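Local structure of L544 (Acanthamoeba polyphaga mimivirus, 4AMQ) at residues I38-V44 with F212-V216; L43-D47 with N71-Y77; K50-G55 with D68-N72; I99-I105 with L197-V203. The protein probably acts as a metal-dependent nucleotidyl transferase of the virion, working at a manganese site formed by acidic residues. One frame throughout, in Å; residues are numbered along the deposited sequence.

All four interactions lie in the nucleotidyltransferase domain and meet on its mixed sheet. Interactions 3 and 4 pair strands within that sheet: 50-55 with 68-72 at one edge, 99-105 with 197-203 further across. Both rest on backbone hydrogen bonds. Interaction 1 is buried and wholly apolar between its segments, laying the end of helix 28-42 on strand 209-217, which sits between strands 66-72 and 196-204. Interaction 2 shares Leu43 and Val44 with it, and is buried at the valines but reaches the surface at Asp47 and Glu76. Interactions 1 and 3 contribute Asp213 and Asp68 to one manganese ion; interaction 4 holds a separate magnesium ion through a carbonyl.

Interaction 1: I38-V44 with F212-V216; sequences ILPKILV and FDIAV. With MN (manganese (II) ion), chain C.
In the helix-on-sheet layer of the nucleotidyltransferase domain, Ile38, Leu39 and Ile42 of helix 28-42 pack against the ring of Phe212 on strand 209-217. Ile38 sends its CG2 methyl over one face of that ring, with CG2 4.1 Å from Phe212 CE2. Leu39 CD2 reaches Phe212 CE2 too, at 4.2 Å, but obliquely. The nearest approach to the ring belongs to Ile42, whose CD1 is 3.7 Å from Phe212 CD2. Ile42 CG1 is wedged between the backbone N and the carbonyl carbon (chi1 70°), and the chain then runs on extended, which carries CD1 down to the strand and also to within 4.3 Å of Ile214 CD1.

The helix and strand axes cross at -49° and come no nearer than 11.2 Å, a spacing bridged by side chains alone. As expected of an extended strand, every second residue (Phe212, Ile214, Val216) faces the helix end, while Asp213 between them turns to the other face of the sheet. There Asp213 OD2 binds manganese at 2.6 Å, together with Asp66, Asp68 and a water.

Past Ile42 the chain leaves helical geometry at Leu43, yet the packing continues along the strand. Leu43 CD2 meets Ile214 CG2 at 3.8 Å. Val44 and Val216 cross at about a right angle, with their CG2 methyls 3.6 Å apart. Phe93 and Leu89 of helix 82-93 touch Ile42 and Val44 respectively, while Ile67 and Ile69 of the neighbouring strand adjoin Phe212 and Ile214.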
# COMPACT_ATOMS: atom_id res chain seq x y z
N ILE A 38 14.25 11.38 8.96
CA ILE A 38 13.97 10.26 8.07
C ILE A 38 14.26 10.58 6.60
O ILE A 38 15.11 9.94 5.98
CB ILE A 38 12.52 9.75 8.22
CG1 ILE A 38 12.24 9.38 9.67
CG2 ILE A 38 12.29 8.56 7.31
CD1 ILE A 38 13.18 8.34 10.22
N LEU A 39 13.55 11.56 6.06
CA LEU A 39 13.64 11.88 4.63
C LEU A 39 15.07 12.12 4.10
O LEU A 39 15.41 11.65 3.01
CB LEU A 39 12.74 13.07 4.28
CG LEU A 39 11.24 12.85 4.49
CD1 LEU A 39 10.45 13.97 3.84
CD2 LEU A 39 10.80 11.51 3.93
N PRO A 40 15.90 12.85 4.85
CA PRO A 40 17.26 13.10 4.34
C PRO A 40 18.02 11.80 4.16
O PRO A 40 19.03 11.75 3.45
CB PRO A 40 17.90 13.93 5.46
CG PRO A 40 16.75 14.57 6.16
CD PRO A 40 15.66 13.55 6.13
N LYS A 41 17.54 10.73 4.79
CA LYS A 41 18.23 9.45 4.75
C LYS A 41 17.72 8.56 3.61
O LYS A 41 18.49 7.78 3.04
CB LYS A 41 18.08 8.75 6.09
CG LYS A 41 19.04 7.60 6.30
CD LYS A 41 19.70 7.68 7.66
CE LYS A 41 18.67 7.82 8.77
NZ LYS A 41 19.31 7.89 10.11
N ILE A 42 16.44 8.67 3.27
CA ILE A 42 15.83 7.76 2.31
C ILE A 42 15.60 8.37 0.93
O ILE A 42 15.38 7.63 -0.04
CB ILE A 42 14.49 7.18 2.84
CG1 ILE A 42 13.42 8.27 2.89
CG2 ILE A 42 14.69 6.54 4.20
CD1 ILE A 42 12.05 7.77 3.32
N LEU A 43 15.65 9.69 0.84
CA LEU A 43 15.45 10.36 -0.45
C LEU A 43 16.69 10.25 -1.34
O LEU A 43 17.82 10.23 -0.85
CB LEU A 43 15.07 11.83 -0.25
CG LEU A 43 13.69 12.13 0.31
CD1 LEU A 43 13.55 13.61 0.62
CD2 LEU A 43 12.59 11.68 -0.64
N VAL A 44 16.47 10.17 -2.65
CA VAL A 44 17.58 10.17 -3.60
C VAL A 44 18.24 11.55 -3.64
O VAL A 44 19.47 11.65 -3.64
CB VAL A 44 17.10 9.78 -5.01
CG1 VAL A 44 18.22 9.98 -6.02
CG2 VAL A 44 16.61 8.35 -5.03
N PHE A 212 6.85 4.10 3.43
CA PHE A 212 7.27 5.31 2.74
C PHE A 212 7.46 4.95 1.27
O PHE A 212 8.36 4.18 0.93
CB PHE A 212 8.59 5.85 3.31
CG PHE A 212 8.43 6.59 4.61
CD1 PHE A 212 8.14 5.92 5.79
CD2 PHE A 212 8.58 7.97 4.66
CE1 PHE A 212 8.00 6.61 6.98
CE2 PHE A 212 8.44 8.66 5.85
CZ PHE A 212 8.15 7.98 7.01
N ASP A 213 6.61 5.49 0.41
CA ASP A 213 6.74 5.27 -1.03
C ASP A 213 7.33 6.51 -1.70
O ASP A 213 6.72 7.58 -1.69
CB ASP A 213 5.39 4.92 -1.66
CG ASP A 213 4.85 3.58 -1.17
OD1 ASP A 213 5.66 2.68 -0.84
OD2 ASP A 213 3.61 3.42 -1.12
N ILE A 214 8.51 6.36 -2.29
CA ILE A 214 9.19 7.46 -2.95
C ILE A 214 9.27 7.25 -4.46
O ILE A 214 10.03 6.41 -4.94
CB ILE A 214 10.63 7.65 -2.43
CG1 ILE A 214 10.67 7.58 -0.90
CG2 ILE A 214 11.21 8.97 -2.94
CD1 ILE A 214 9.74 8.55 -0.21
N ALA A 215 8.50 8.03 -5.21
CA ALA A 215 8.54 8.00 -6.67
C ALA A 215 9.70 8.85 -7.16
O ALA A 215 9.68 10.07 -7.05
CB ALA A 215 7.23 8.50 -7.25
N VAL A 216 10.71 8.19 -7.71
CA VAL A 216 11.91 8.89 -8.17
C VAL A 216 11.88 9.10 -9.68
O VAL A 216 12.02 8.16 -10.45
CB VAL A 216 13.18 8.12 -7.77
CG1 VAL A 216 14.42 8.85 -8.26
CG2 VAL A 216 13.23 7.93 -6.26
MN MN C . 1.55 4.73 -0.36
O HOH W 1 0.46 2.42 -0.20

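Interaction 2: L43-D47 with N71-Y77; sequences LVVPD and NNVHPEY
Val45 is the centre of this contact, its two methyls going to different partners. Val45 CG2 sits 3.5 Å from Val73 CG1 and, at the edge of the Tyr77 ring and in its plane, 3.4 Å from Tyr77 CD2. CG1, anti to the backbone N (chi1 178°), points instead to the carboxylate of Glu76, where OE1 is 3.4 Å from Val45 CG1. Val44 closes the other flank: its CG1 lies 3.7 Å from Tyr77 CD2 and also packs on Val73 CG1. The side-chain amide of Asn71 fits against the backbone of Val44 and Val45.

A water links the two segments beyond the apolar cluster. It donates to Val44 O at 2.9 Å and is hydrogen-bonded to Tyr77 OH at 3.0 Å, in the plane of the phenol ring. Further out, Asp47 OD2 and Glu76 OE1 are 4.0 Å apart, a pair of like charges at the solvent-exposed margin.

Tyr77 follows a turn that contains a cis peptide bond before Pro75 and is closed by the bond from Tyr77 N to Val73 O (2.6 Å), which probably fixes where its side chain starts. Arg85 of helix 82-93 bonds to Val44 O too. The contact joins two connections of an alpha/beta domain, the one leaving helix 28-42 and the one leaving strand 66-72, at the same end of the sheet.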
# COMPACT_ATOMS: atom_id res chain seq x y z
N LEU A 43 15.65 9.69 0.84
CA LEU A 43 15.45 10.36 -0.45
C LEU A 43 16.69 10.25 -1.34
O LEU A 43 17.82 10.23 -0.85
CB LEU A 43 15.07 11.83 -0.25
CG LEU A 43 13.69 12.13 0.31
CD1 LEU A 43 13.55 13.61 0.62
CD2 LEU A 43 12.59 11.68 -0.64
N VAL A 44 16.47 10.17 -2.65
CA VAL A 44 17.58 10.17 -3.60
C VAL A 44 18.24 11.55 -3.64
O VAL A 44 19.47 11.65 -3.64
CB VAL A 44 17.10 9.78 -5.01
CG1 VAL A 44 18.22 9.98 -6.02
CG2 VAL A 44 16.61 8.35 -5.03
N VAL A 45 17.42 12.59 -3.67
CA VAL A 45 17.90 13.96 -3.50
C VAL A 45 17.13 14.60 -2.34
O VAL A 45 15.92 14.81 -2.43
CB VAL A 45 17.71 14.80 -4.78
CG1 VAL A 45 18.16 16.23 -4.56
CG2 VAL A 45 18.49 14.18 -5.93
N PRO A 46 17.83 14.88 -1.23
CA PRO A 46 17.22 15.35 0.02
C PRO A 46 16.71 16.79 -0.02
O PRO A 46 15.85 17.15 0.78
CB PRO A 46 18.38 15.25 1.03
CG PRO A 46 19.39 14.35 0.38
CD PRO A 46 19.27 14.63 -1.08
N ASP A 47 17.25 17.61 -0.93
CA ASP A 47 16.88 19.02 -1.00
C ASP A 47 15.37 19.22 -1.00
O ASP A 47 14.66 18.64 -1.82
CB ASP A 47 17.50 19.68 -2.24
CG ASP A 47 19.01 19.50 -2.29
OD1 ASP A 47 19.62 19.20 -1.24
OD2 ASP A 47 19.59 19.67 -3.39
N ASN A 71 10.08 12.45 -5.74
CA ASN A 71 11.42 13.01 -5.74
C ASN A 71 11.84 13.31 -7.18
O ASN A 71 12.01 12.39 -7.99
CB ASN A 71 12.40 12.03 -5.09
CG ASN A 71 13.62 12.71 -4.49
OD1 ASN A 71 13.63 13.93 -4.28
ND2 ASN A 71 14.66 11.93 -4.21
N ASN A 72 11.96 14.59 -7.51
CA ASN A 72 12.39 14.99 -8.85
C ASN A 72 13.89 15.23 -8.86
O ASN A 72 14.37 16.24 -8.36
CB ASN A 72 11.62 16.24 -9.31
CG ASN A 72 10.14 15.96 -9.54
OD1 ASN A 72 9.77 14.98 -10.19
ND2 ASN A 72 9.29 16.82 -8.99
N VAL A 73 14.64 14.27 -9.41
CA VAL A 73 16.09 14.25 -9.22
C VAL A 73 16.92 14.64 -10.44
O VAL A 73 18.13 14.79 -10.34
CB VAL A 73 16.56 12.87 -8.69
CG1 VAL A 73 15.79 12.51 -7.43
CG2 VAL A 73 16.39 11.79 -9.75
N HIS A 74 16.27 14.81 -11.59
CA HIS A 74 16.96 15.30 -12.78
C HIS A 74 17.09 16.82 -12.69
O HIS A 74 16.17 17.49 -12.23
CB HIS A 74 16.18 14.91 -14.05
CG HIS A 74 16.95 15.14 -15.31
ND1 HIS A 74 17.05 16.37 -15.92
CD2 HIS A 74 17.66 14.28 -16.09
CE1 HIS A 74 17.79 16.26 -17.02
NE2 HIS A 74 18.16 15.00 -17.14
N PRO A 75 18.23 17.37 -13.13
CA PRO A 75 19.34 16.67 -13.78
C PRO A 75 20.37 16.14 -12.80
O PRO A 75 21.30 15.44 -13.21
CB PRO A 75 19.97 17.77 -14.64
CG PRO A 75 19.77 19.00 -13.82
CD PRO A 75 18.44 18.83 -13.12
N GLU A 76 20.22 16.48 -11.52
CA GLU A 76 21.14 16.01 -10.49
C GLU A 76 21.44 14.52 -10.67
O GLU A 76 22.60 14.11 -10.59
CB GLU A 76 20.55 16.27 -9.10
CG GLU A 76 21.53 16.10 -7.96
CD GLU A 76 21.08 16.81 -6.69
OE1 GLU A 76 20.21 17.71 -6.79
OE2 GLU A 76 21.58 16.48 -5.60
N TYR A 77 20.41 13.74 -10.94
CA TYR A 77 20.57 12.32 -11.25
C TYR A 77 19.85 11.95 -12.54
O TYR A 77 18.78 12.48 -12.83
CB TYR A 77 20.07 11.44 -10.10
CG TYR A 77 20.96 11.46 -8.88
CD1 TYR A 77 22.15 10.74 -8.85
CD2 TYR A 77 20.61 12.19 -7.75
CE1 TYR A 77 22.97 10.76 -7.74
CE2 TYR A 77 21.43 12.22 -6.63
CZ TYR A 77 22.60 11.50 -6.63
OH TYR A 77 23.42 11.51 -5.53
O HOH W 2 21.96 13.07 -3.45

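Interaction 3: K50-G55 with D68-N72; sequences KYQIKG and DIVNN. With MN (manganese (II) ion), chain C.
Gln52 and Val70 form an antiparallel hydrogen-bonded pair where the segment axes run at 158°: Gln52 N donates to Val70 O at 2.9 Å and Val70 N to Gln52 O at 3.0 Å, each donor in the carbonyl plane of its acceptor. Single bonds flank this pair, Asn72 N to Lys50 O (2.9 Å) and Lys54 N to Asp68 O (2.8 Å).

On the face toward helix 28-42, Tyr51 CB lies 3.9 Å from Ile69 CG2. The ring swings between its own backbone N and carbonyl carbon (chi1 81°), and Ile53 CG1 comes in at its edge, in plane; Ile53 CG1 is in turn 4.2 Å from Ile69 CD1. Leu39 of the helix touches both Tyr51 and Ile69. The opposite face is more polar. Lys54 lays its CG 4.1 Å from Val70 CG2 before its end leads away, and Asp68 binds manganese through OD1 at 2.3 Å.

Gly55, with a positive phi of 66°, lies where strand 51-54 gives way to a short helix. A glycine there, followed by a strand bearing Asp66 and Asp68 on the metal, with Asp213 on the adjacent strand, is consistent with the active-site signature of polymerase-beta-like nucleotidyltransferases.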
# COMPACT_ATOMS: atom_id res chain seq x y z
N LYS A 50 13.37 19.73 -4.08
CA LYS A 50 13.39 18.64 -5.04
C LYS A 50 12.44 17.48 -4.70
O LYS A 50 12.45 16.45 -5.37
CB LYS A 50 14.81 18.10 -5.22
CG LYS A 50 15.79 19.09 -5.83
CD LYS A 50 15.37 19.49 -7.24
CE LYS A 50 16.39 20.43 -7.87
NZ LYS A 50 16.59 21.65 -7.04
N TYR A 51 11.63 17.65 -3.65
CA TYR A 51 10.64 16.63 -3.31
C TYR A 51 9.31 17.23 -2.88
O TYR A 51 9.26 18.31 -2.30
CB TYR A 51 11.18 15.64 -2.26
CG TYR A 51 11.12 16.11 -0.82
CD1 TYR A 51 9.92 16.09 -0.11
CD2 TYR A 51 12.27 16.52 -0.15
CE1 TYR A 51 9.87 16.50 1.21
CE2 TYR A 51 12.22 16.92 1.17
CZ TYR A 51 11.02 16.91 1.85
OH TYR A 51 10.97 17.32 3.17
N GLN A 52 8.23 16.51 -3.18
CA GLN A 52 6.90 16.95 -2.79
C GLN A 52 6.14 15.84 -2.07
O GLN A 52 6.09 14.70 -2.54
CB GLN A 52 6.10 17.41 -4.01
CG GLN A 52 4.84 18.20 -3.65
CD GLN A 52 4.95 19.68 -4.02
OE1 GLN A 52 5.17 20.03 -5.18
NE2 GLN A 52 4.79 20.55 -3.02
N ILE A 53 5.54 16.18 -0.93
CA ILE A 53 4.72 15.25 -0.19
C ILE A 53 3.32 15.17 -0.80
O ILE A 53 2.68 16.20 -1.04
CB ILE A 53 4.61 15.67 1.28
CG1 ILE A 53 6.01 15.73 1.91
CG2 ILE A 53 3.70 14.71 2.05
CD1 ILE A 53 6.03 16.13 3.36
N LYS A 54 2.86 13.95 -1.07
CA LYS A 54 1.56 13.75 -1.68
C LYS A 54 0.62 12.99 -0.75
O LYS A 54 1.02 12.58 0.34
CB LYS A 54 1.70 12.99 -3.00
CG LYS A 54 2.63 13.65 -4.01
CD LYS A 54 2.09 14.99 -4.49
CE LYS A 54 3.02 15.62 -5.51
NZ LYS A 54 2.61 17.01 -5.88
N GLY A 55 -0.62 12.81 -1.19
CA GLY A 55 -1.55 11.92 -0.52
C GLY A 55 -1.98 12.33 0.87
O GLY A 55 -2.09 13.51 1.18
N ASP A 68 3.66 9.24 1.07
CA ASP A 68 3.90 9.20 -0.37
C ASP A 68 4.68 10.44 -0.78
O ASP A 68 4.30 11.57 -0.45
CB ASP A 68 2.58 9.17 -1.14
CG ASP A 68 1.76 7.92 -0.84
OD1 ASP A 68 2.37 6.88 -0.51
OD2 ASP A 68 0.52 7.99 -0.94
N ILE A 69 5.78 10.24 -1.50
CA ILE A 69 6.60 11.37 -1.92
C ILE A 69 7.09 11.25 -3.36
O ILE A 69 7.45 10.15 -3.81
CB ILE A 69 7.82 11.56 -0.99
CG1 ILE A 69 7.34 12.01 0.39
CG2 ILE A 69 8.80 12.57 -1.55
CD1 ILE A 69 8.45 12.40 1.32
N VAL A 70 7.07 12.37 -4.08
CA VAL A 70 7.67 12.44 -5.41
C VAL A 70 9.03 13.13 -5.28
O VAL A 70 9.13 14.24 -4.76
CB VAL A 70 6.77 13.20 -6.41
CG1 VAL A 70 7.53 13.48 -7.71
CG2 VAL A 70 5.50 12.41 -6.69
N ASN A 71 10.08 12.45 -5.74
CA ASN A 71 11.42 13.01 -5.74
C ASN A 71 11.84 13.31 -7.18
O ASN A 71 12.01 12.39 -7.99
CB ASN A 71 12.40 12.03 -5.09
CG ASN A 71 13.62 12.71 -4.49
OD1 ASN A 71 13.63 13.93 -4.28
ND2 ASN A 71 14.66 11.93 -4.21
N ASN A 72 11.96 14.59 -7.51
CA ASN A 72 12.39 14.99 -8.85
C ASN A 72 13.89 15.23 -8.86
O ASN A 72 14.37 16.24 -8.36
CB ASN A 72 11.62 16.24 -9.31
CG ASN A 72 10.14 15.96 -9.54
OD1 ASN A 72 9.77 14.98 -10.19
ND2 ASN A 72 9.29 16.82 -8.99
MN MN C . 1.55 4.73 -0.36
O HOH W 1 0.46 2.42 -0.20

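Interaction 4: I99-I105 with L197-V203; sequences IKLIYVI and LLLQYFV. With MG (magnesium ion), chain D.
Gln200 extends from its strand across its partner Tyr103 and towards Ile105 on the same face of the sheet. Its CB lies 3.6 Å from Tyr103 O, and CG approaches Ile105 CD1. The amide carbon CD meets Ile105 CD1 at 3.6 Å, and NE2 is equally near that methyl. At the tip, OE1 reaches the edge of the Tyr103 ring near its plane, 3.2 Å from Tyr103 CD2, with amide and ring planes 48° apart.

The backbone of Gln200 is just as engaged. Its carbonyl O takes Ile102 N at 2.9 Å and, weakly, Tyr103 N at 3.4 Å: two residues facing one, a classic beta bulge that shifts the register of these antiparallel strands by one. Regular pairing holds on both sides of it, as between Lys100 and Phe202.

On the face that packs against helix 82-93, Leu101 CD1 sits over the centre of the Tyr201 ring, a CH-pi contact 4.0 Å from the centroid. At the strand's start, Ile99 O binds magnesium at 2.5 Å beside two waters and the carbonyl of Asp96; Phe93 also belongs to this site. The oxygens named are neutral, unlike the aspartate carboxylates at manganese.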
# COMPACT_ATOMS: atom_id res chain seq x y z
N ILE A 99 15.17 1.34 9.17
CA ILE A 99 14.80 1.54 7.77
C ILE A 99 15.10 0.33 6.91
O ILE A 99 16.22 -0.16 6.88
CB ILE A 99 15.54 2.74 7.16
CG1 ILE A 99 15.20 4.02 7.92
CG2 ILE A 99 15.22 2.86 5.68
CD1 ILE A 99 15.93 5.24 7.39
N LYS A 100 14.09 -0.14 6.18
CA LYS A 100 14.31 -1.23 5.24
C LYS A 100 13.74 -0.85 3.88
O LYS A 100 12.58 -0.46 3.77
CB LYS A 100 13.68 -2.52 5.76
CG LYS A 100 14.26 -3.79 5.14
CD LYS A 100 13.57 -5.05 5.66
CE LYS A 100 13.83 -5.25 7.15
NZ LYS A 100 15.25 -5.59 7.45
N LEU A 101 14.56 -0.96 2.84
CA LEU A 101 14.08 -0.80 1.49
C LEU A 101 13.62 -2.16 0.97
O LEU A 101 14.43 -3.00 0.61
CB LEU A 101 15.17 -0.23 0.58
CG LEU A 101 14.81 -0.10 -0.90
CD1 LEU A 101 13.52 0.68 -1.08
CD2 LEU A 101 15.95 0.55 -1.67
N ILE A 102 12.30 -2.37 0.94
CA ILE A 102 11.73 -3.65 0.56
C ILE A 102 11.77 -3.90 -0.95
O ILE A 102 12.25 -4.93 -1.41
CB ILE A 102 10.27 -3.79 1.03
CG1 ILE A 102 10.19 -3.72 2.56
CG2 ILE A 102 9.67 -5.10 0.53
CD1 ILE A 102 10.90 -4.85 3.26
N TYR A 103 11.26 -2.95 -1.72
CA TYR A 103 11.24 -3.10 -3.17
C TYR A 103 11.70 -1.85 -3.89
O TYR A 103 11.40 -0.73 -3.46
CB TYR A 103 9.83 -3.43 -3.67
CG TYR A 103 9.25 -4.75 -3.21
CD1 TYR A 103 9.89 -5.95 -3.49
CD2 TYR A 103 8.05 -4.78 -2.52
CE1 TYR A 103 9.35 -7.16 -3.07
CE2 TYR A 103 7.50 -5.98 -2.10
CZ TYR A 103 8.15 -7.16 -2.38
OH TYR A 103 7.60 -8.34 -1.96
N VAL A 104 12.42 -2.04 -4.98
CA VAL A 104 12.63 -0.99 -5.96
C VAL A 104 11.83 -1.39 -7.20
O VAL A 104 12.13 -2.40 -7.84
CB VAL A 104 14.11 -0.83 -6.32
CG1 VAL A 104 14.27 0.14 -7.48
CG2 VAL A 104 14.90 -0.36 -5.12
N ILE A 105 10.80 -0.61 -7.51
CA ILE A 105 9.92 -0.94 -8.62
C ILE A 105 10.29 -0.15 -9.86
O ILE A 105 10.14 1.07 -9.90
CB ILE A 105 8.45 -0.66 -8.27
CG1 ILE A 105 8.06 -1.37 -6.97
CG2 ILE A 105 7.55 -1.09 -9.41
CD1 ILE A 105 6.61 -1.18 -6.59
N LEU A 197 11.35 5.39 -11.12
CA LEU A 197 11.38 4.18 -10.30
C LEU A 197 10.77 4.47 -8.93
O LEU A 197 10.76 5.61 -8.48
CB LEU A 197 12.81 3.64 -10.16
CG LEU A 197 13.88 4.52 -9.51
CD1 LEU A 197 13.81 4.41 -7.99
CD2 LEU A 197 15.26 4.12 -10.00
N LEU A 198 10.23 3.43 -8.30
CA LEU A 198 9.58 3.60 -7.00
C LEU A 198 10.36 2.89 -5.91
O LEU A 198 10.65 1.70 -6.03
CB LEU A 198 8.14 3.05 -7.05
CG LEU A 198 7.29 3.19 -5.78
CD1 LEU A 198 6.89 4.64 -5.57
CD2 LEU A 198 6.06 2.31 -5.86
N LEU A 199 10.70 3.63 -4.86
CA LEU A 199 11.34 3.05 -3.69
C LEU A 199 10.29 2.75 -2.63
O LEU A 199 9.62 3.65 -2.13
CB LEU A 199 12.39 4.01 -3.11
CG LEU A 199 13.51 4.48 -4.04
CD1 LEU A 199 14.39 5.53 -3.36
CD2 LEU A 199 14.35 3.30 -4.51
N GLN A 200 10.12 1.47 -2.29
CA GLN A 200 9.15 1.09 -1.27
C GLN A 200 9.82 0.77 0.06
O GLN A 200 10.37 -0.32 0.24
CB GLN A 200 8.28 -0.07 -1.74
CG GLN A 200 7.23 0.34 -2.76
CD GLN A 200 6.25 -0.78 -3.07
OE1 GLN A 200 6.57 -1.96 -2.95
NE2 GLN A 200 5.03 -0.40 -3.46
N TYR A 201 9.75 1.72 0.98
CA TYR A 201 10.38 1.56 2.28
C TYR A 201 9.37 1.15 3.33
O TYR A 201 8.17 1.40 3.20
CB TYR A 201 11.00 2.89 2.73
CG TYR A 201 12.24 3.37 1.98
CD1 TYR A 201 13.50 2.92 2.33
CD2 TYR A 201 12.14 4.32 0.97
CE1 TYR A 201 14.63 3.37 1.67
CE2 TYR A 201 13.26 4.77 0.30
CZ TYR A 201 14.51 4.30 0.66
OH TYR A 201 15.63 4.75 -0.00
N PHE A 202 9.86 0.52 4.39
CA PHE A 202 9.15 0.48 5.65
C PHE A 202 10.06 1.02 6.74
O PHE A 202 11.23 0.65 6.83
CB PHE A 202 8.61 -0.93 5.96
CG PHE A 202 7.31 -1.22 5.27
CD1 PHE A 202 6.11 -0.87 5.85
CD2 PHE A 202 7.30 -1.81 4.01
CE1 PHE A 202 4.91 -1.12 5.21
CE2 PHE A 202 6.11 -2.07 3.36
CZ PHE A 202 4.90 -1.72 3.96
N VAL A 203 9.54 1.95 7.52
CA VAL A 203 10.35 2.67 8.49
C VAL A 203 9.72 2.58 9.87
O VAL A 203 8.55 2.90 10.05
CB VAL A 203 10.51 4.16 8.10
CG1 VAL A 203 11.29 4.93 9.16
CG2 VAL A 203 11.18 4.27 6.74
MG MG D . 17.83 -1.97 7.26
O HOH W 3 16.42 -3.15 8.88
O HOH W 4 18.18 -3.31 5.11